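Local coordinates for protein peptidoglycan glycosyltransferase (Atopobium parvulum, PDB 4OVD) that is a penicillin-binding protein of the D,D-transpeptidase family, built from a dimerisation domain and a transpeptidase domain, at residues V239-M251 against G258-D270. Sequence-based numbering, arbitrary orientation.
Sequences VKDFEAKQGGSIM and GEIYAAASYPLPD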
loop_
_atom_site.group_PDB
_atom_site.type_symbol
_atom_site.label_atom_id
_atom_site.label_comp_id
_atom_site.label_asym_id
_atom_site.label_seq_id
_atom_site.Cartn_x
_atom_site.Cartn_y
_atom_site.Cartn_z
ATOM N N VAL A 239 -16.963 1.648 1.343
ATOM C CA VAL A 239 -17.268 2.103 0.004
ATOM C C VAL A 239 -18.710 2.530 -0.051
ATOM O O VAL A 239 -19.016 3.599 -0.556
ATOM C CB VAL A 239 -16.911 1.012 -1.041
ATOM C CG1 VAL A 239 -17.716 1.161 -2.346
ATOM C CG2 VAL A 239 -15.401 1.074 -1.282
ATOM N N LYS A 240 -19.582 1.712 0.511
ATOM C CA LYS A 240 -21.010 2.031 0.589
ATOM C C LYS A 240 -21.276 3.301 1.437
ATOM O O LYS A 240 -21.850 4.288 0.936
ATOM C CB LYS A 240 -21.776 0.815 1.147
ATOM C CG LYS A 240 -23.271 1.003 1.328
ATOM C CD LYS A 240 -23.976 -0.210 1.951
ATOM C CE LYS A 240 -25.345 0.215 2.483
ATOM N NZ LYS A 240 -26.192 -0.922 2.953
ATOM N N ASP A 241 -20.813 3.325 2.687
ATOM C CA ASP A 241 -21.056 4.471 3.606
ATOM C C ASP A 241 -20.510 5.790 3.159
ATOM O O ASP A 241 -21.123 6.810 3.424
ATOM C CB ASP A 241 -20.469 4.246 5.019
ATOM C CG ASP A 241 -20.984 2.969 5.702
ATOM O OD1 ASP A 241 -22.071 2.456 5.357
ATOM O OD2 ASP A 241 -20.256 2.456 6.590
ATOM N N PHE A 242 -19.342 5.790 2.512
ATOM C CA PHE A 242 -18.706 7.048 2.090
ATOM C C PHE A 242 -18.867 7.343 0.598
ATOM O O PHE A 242 -18.301 8.320 0.066
ATOM C CB PHE A 242 -17.252 7.060 2.587
ATOM C CG PHE A 242 -17.140 6.842 4.079
ATOM C CD1 PHE A 242 -17.573 7.825 4.971
ATOM C CD2 PHE A 242 -16.601 5.685 4.591
ATOM C CE1 PHE A 242 -17.479 7.634 6.346
ATOM C CE2 PHE A 242 -16.498 5.488 5.963
ATOM C CZ PHE A 242 -16.945 6.448 6.843
ATOM N N GLU A 243 -19.677 6.521 -0.083
ATOM C CA GLU A 243 -20.001 6.781 -1.474
ATOM C C GLU A 243 -18.703 6.889 -2.306
ATOM O O GLU A 243 -18.458 7.887 -2.949
ATOM C CB GLU A 243 -20.814 8.103 -1.525
ATOM C CG GLU A 243 -22.221 8.070 -0.921
ATOM C CD GLU A 243 -23.355 7.944 -1.955
ATOM O OE1 GLU A 243 -23.418 8.781 -2.899
ATOM O OE2 GLU A 243 -24.245 7.074 -1.789
ATOM N N ALA A 244 -17.855 5.879 -2.235
ATOM C CA ALA A 244 -16.614 5.909 -2.980
ATOM C C ALA A 244 -17.069 5.328 -4.286
ATOM O O ALA A 244 -17.320 4.144 -4.348
ATOM C CB ALA A 244 -15.565 5.023 -2.340
ATOM N N LYS A 245 -17.225 6.170 -5.298
ATOM C CA LYS A 245 -17.734 5.707 -6.597
ATOM C C LYS A 245 -16.774 4.805 -7.357
ATOM O O LYS A 245 -17.179 4.012 -8.180
ATOM C CB LYS A 245 -18.157 6.896 -7.442
ATOM C CG LYS A 245 -19.322 7.655 -6.858
ATOM C CD LYS A 245 -20.473 6.722 -6.495
ATOM C CE LYS A 245 -21.726 7.526 -6.203
ATOM N NZ LYS A 245 -21.473 8.591 -5.196
ATOM N N GLN A 246 -15.488 4.863 -7.059
ATOM C CA GLN A 246 -14.604 3.963 -7.713
ATOM C C GLN A 246 -13.937 3.040 -6.744
ATOM O O GLN A 246 -12.762 2.760 -6.902
ATOM C CB GLN A 246 -13.596 4.721 -8.533
ATOM C CG GLN A 246 -14.298 5.754 -9.409
ATOM C CD GLN A 246 -13.471 6.191 -10.599
ATOM O OE1 GLN A 246 -12.646 5.421 -11.096
ATOM N NE2 GLN A 246 -13.723 7.407 -11.095
ATOM N N GLY A 247 -14.669 2.619 -5.706
ATOM C CA GLY A 247 -14.141 1.621 -4.748
ATOM C C GLY A 247 -13.015 2.077 -3.812
ATOM O O GLY A 247 -13.032 3.171 -3.308
ATOM N N GLY A 248 -12.052 1.213 -3.551
ATOM C CA GLY A 248 -10.926 1.548 -2.666
ATOM C C GLY A 248 -10.113 0.332 -2.358
ATOM O O GLY A 248 -10.271 -0.701 -2.994
ATOM N N SER A 249 -9.244 0.448 -1.370
ATOM C CA SER A 249 -8.319 -0.614 -1.022
ATOM C C SER A 249 -8.042 -0.593 0.437
ATOM O O SER A 249 -8.175 0.452 1.062
ATOM C CB SER A 249 -6.955 -0.378 -1.668
ATOM O OG SER A 249 -7.075 -0.496 -3.093
ATOM N N ILE A 250 -7.552 -1.713 0.939
ATOM C CA ILE A 250 -7.191 -1.800 2.333
ATOM C C ILE A 250 -6.069 -2.808 2.489
ATOM O O ILE A 250 -6.039 -3.805 1.793
ATOM C CB ILE A 250 -8.480 -2.111 3.165
ATOM C CG1 ILE A 250 -8.194 -2.117 4.646
ATOM C CG2 ILE A 250 -8.969 -3.481 2.817
ATOM C CD1 ILE A 250 -9.475 -2.120 5.458
HETATM N N MSE A 251 -5.134 -2.581 3.386
HETATM C CA MSE A 251 -4.034 -3.525 3.582
HETATM C C MSE A 251 -3.504 -3.447 4.989
HETATM O O MSE A 251 -3.458 -2.364 5.569
HETATM C CB MSE A 251 -2.877 -3.199 2.601
HETATM C CG MSE A 251 -1.534 -3.816 3.072
HETATM SE SE MSE A 251 -0.082 -3.842 1.719
HETATM C CE MSE A 251 -0.898 -4.672 0.145
ATOM N N GLY A 258 7.803 -7.088 6.212
ATOM C CA GLY A 258 7.167 -6.854 4.936
ATOM C C GLY A 258 6.000 -7.777 4.640
ATOM O O GLY A 258 5.305 -7.570 3.656
ATOM N N GLU A 259 5.720 -8.748 5.502
ATOM C CA GLU A 259 4.617 -9.715 5.271
ATOM C C GLU A 259 3.274 -9.033 5.301
ATOM O O GLU A 259 3.070 -8.170 6.146
ATOM C CB GLU A 259 4.628 -10.814 6.339
ATOM C CG GLU A 259 5.842 -11.722 6.220
ATOM C CD GLU A 259 5.981 -12.755 7.372
ATOM O OE1 GLU A 259 5.162 -12.721 8.339
ATOM O OE2 GLU A 259 6.923 -13.608 7.299
ATOM N N ILE A 260 2.385 -9.395 4.360
ATOM C CA ILE A 260 1.033 -8.820 4.254
ATOM C C ILE A 260 -0.001 -9.701 4.924
ATOM O O ILE A 260 -0.226 -10.897 4.541
ATOM C CB ILE A 260 0.690 -8.567 2.808
ATOM C CG1 ILE A 260 1.653 -7.506 2.230
ATOM C CG2 ILE A 260 -0.760 -8.053 2.664
ATOM C CD1 ILE A 260 1.718 -7.521 0.700
ATOM N N TYR A 261 -0.625 -9.149 5.956
ATOM C CA TYR A 261 -1.586 -9.903 6.683
ATOM C C TYR A 261 -2.915 -9.958 6.003
ATOM O O TYR A 261 -3.636 -10.941 6.157
ATOM C CB TYR A 261 -1.815 -9.329 8.055
ATOM C CG TYR A 261 -0.613 -9.201 8.912
ATOM C CD1 TYR A 261 0.054 -10.332 9.388
ATOM C CD2 TYR A 261 -0.232 -7.962 9.375
ATOM C CE1 TYR A 261 1.152 -10.210 10.213
ATOM C CE2 TYR A 261 0.851 -7.818 10.229
ATOM C CZ TYR A 261 1.519 -8.938 10.668
ATOM O OH TYR A 261 2.568 -8.742 11.500
ATOM N N ALA A 262 -3.255 -8.889 5.315
ATOM C CA ALA A 262 -4.523 -8.781 4.569
ATOM C C ALA A 262 -4.454 -7.681 3.538
ATOM O O ALA A 262 -3.731 -6.726 3.704
ATOM C CB ALA A 262 -5.665 -8.505 5.505
ATOM N N ALA A 263 -5.192 -7.829 2.447
ATOM C CA ALA A 263 -5.210 -6.817 1.424
ATOM C C ALA A 263 -6.369 -7.021 0.493
ATOM O O ALA A 263 -6.684 -8.167 0.085
ATOM C CB ALA A 263 -3.886 -6.842 0.650
ATOM N N ALA A 264 -7.016 -5.928 0.125
ATOM C CA ALA A 264 -8.137 -6.025 -0.795
ATOM C C ALA A 264 -8.441 -4.724 -1.503
ATOM O O ALA A 264 -8.080 -3.666 -1.032
ATOM C CB ALA A 264 -9.372 -6.510 -0.042
ATOM N N SER A 265 -9.056 -4.845 -2.672
ATOM C CA SER A 265 -9.522 -3.742 -3.468
ATOM C C SER A 265 -10.984 -4.021 -3.831
ATOM O O SER A 265 -11.378 -5.133 -4.011
ATOM C CB SER A 265 -8.690 -3.634 -4.774
ATOM O OG SER A 265 -7.434 -3.146 -4.454
ATOM N N TYR A 266 -11.755 -2.977 -3.969
ATOM C CA TYR A 266 -13.141 -3.040 -4.306
ATOM C C TYR A 266 -13.192 -2.427 -5.681
ATOM O O TYR A 266 -12.613 -1.348 -5.877
ATOM C CB TYR A 266 -14.005 -2.225 -3.322
ATOM C CG TYR A 266 -15.479 -2.310 -3.597
ATOM C CD1 TYR A 266 -16.053 -1.561 -4.602
ATOM C CD2 TYR A 266 -16.315 -3.136 -2.848
ATOM C CE1 TYR A 266 -17.406 -1.660 -4.887
ATOM C CE2 TYR A 266 -17.673 -3.233 -3.130
ATOM C CZ TYR A 266 -18.200 -2.503 -4.154
ATOM O OH TYR A 266 -19.535 -2.551 -4.435
ATOM N N PRO A 267 -13.941 -3.054 -6.623
ATOM C CA PRO A 267 -14.754 -4.272 -6.467
ATOM C C PRO A 267 -14.003 -5.555 -6.256
ATOM O O PRO A 267 -12.888 -5.746 -6.786
ATOM C CB PRO A 267 -15.573 -4.369 -7.788
ATOM C CG PRO A 267 -15.112 -3.269 -8.666
ATOM C CD PRO A 267 -14.278 -2.301 -7.842
ATOM N N LEU A 268 -14.666 -6.468 -5.541
ATOM C CA LEU A 268 -14.131 -7.759 -5.220
ATOM C C LEU A 268 -14.778 -8.735 -6.161
ATOM O O LEU A 268 -15.859 -8.465 -6.679
ATOM C CB LEU A 268 -14.504 -8.154 -3.806
ATOM C CG LEU A 268 -13.768 -7.489 -2.651
ATOM C CD1 LEU A 268 -14.532 -7.618 -1.330
ATOM C CD2 LEU A 268 -12.396 -8.129 -2.554
ATOM N N PRO A 269 -14.115 -9.847 -6.434
ATOM C CA PRO A 269 -14.771 -10.810 -7.337
ATOM C C PRO A 269 -15.500 -11.970 -6.627
ATOM O O PRO A 269 -15.229 -12.247 -5.464
ATOM C CB PRO A 269 -13.598 -11.434 -8.040
ATOM C CG PRO A 269 -12.560 -11.490 -6.984
ATOM C CD PRO A 269 -12.756 -10.265 -6.112
ATOM N N ASP A 270 -16.324 -12.707 -7.371
ATOM C CA ASP A 270 -17.003 -13.897 -6.835
ATOM C C ASP A 270 -17.245 -14.945 -7.919
ATOM O O ASP A 270 -17.450 -14.601 -9.092
ATOM C CB ASP A 270 -18.344 -13.556 -6.204
ATOM C CG ASP A 270 -19.396 -13.211 -7.230
ATOM O OD1 ASP A 270 -19.019 -12.587 -8.249
ATOM O OD2 ASP A 270 -20.588 -13.550 -7.005
#
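I250 and A264 form a hydrogen-bonded antiparallel pair, I250 N giving to A264 O at 2.8 Å and A264 N to I250 O at 2.9 Å. Two residues along, at the next hydrogen-bonded pair, Y266 N gives to G248 O at 2.9 Å. The intervening S249 and S265 face each other in a non-hydrogen-bonded pair, where their side chains supply the polar link: S249 OG and S265 OG lie 3.0 Å apart, and S265 OG also accepts from K285 N of helix 285-288. The carbonyl of Y266 turns instead to K285 NZ, while A263 O and S265 O take Q228 NE2 and Q162 NE2. With CG anti to the backbone N (chi1 -177°), the Y266 ring lies against helix 225-242, where V239 CG1 sits over one face, 4.0 Å from the ring centroid. On the serine face, the selenomethionine M251 bends at chi3 (-52°), bringing CE to 3.7 Å from A263 CB and close to I260 CD1. S249 and M251 also bond through their backbones to strand 525-532, so 248-253 runs inside the five-stranded antiparallel sheet, and 260-266 is an outermost strand of it. The outward carbonyls of A263 and S265 are thus met by side chains rather than by another strand.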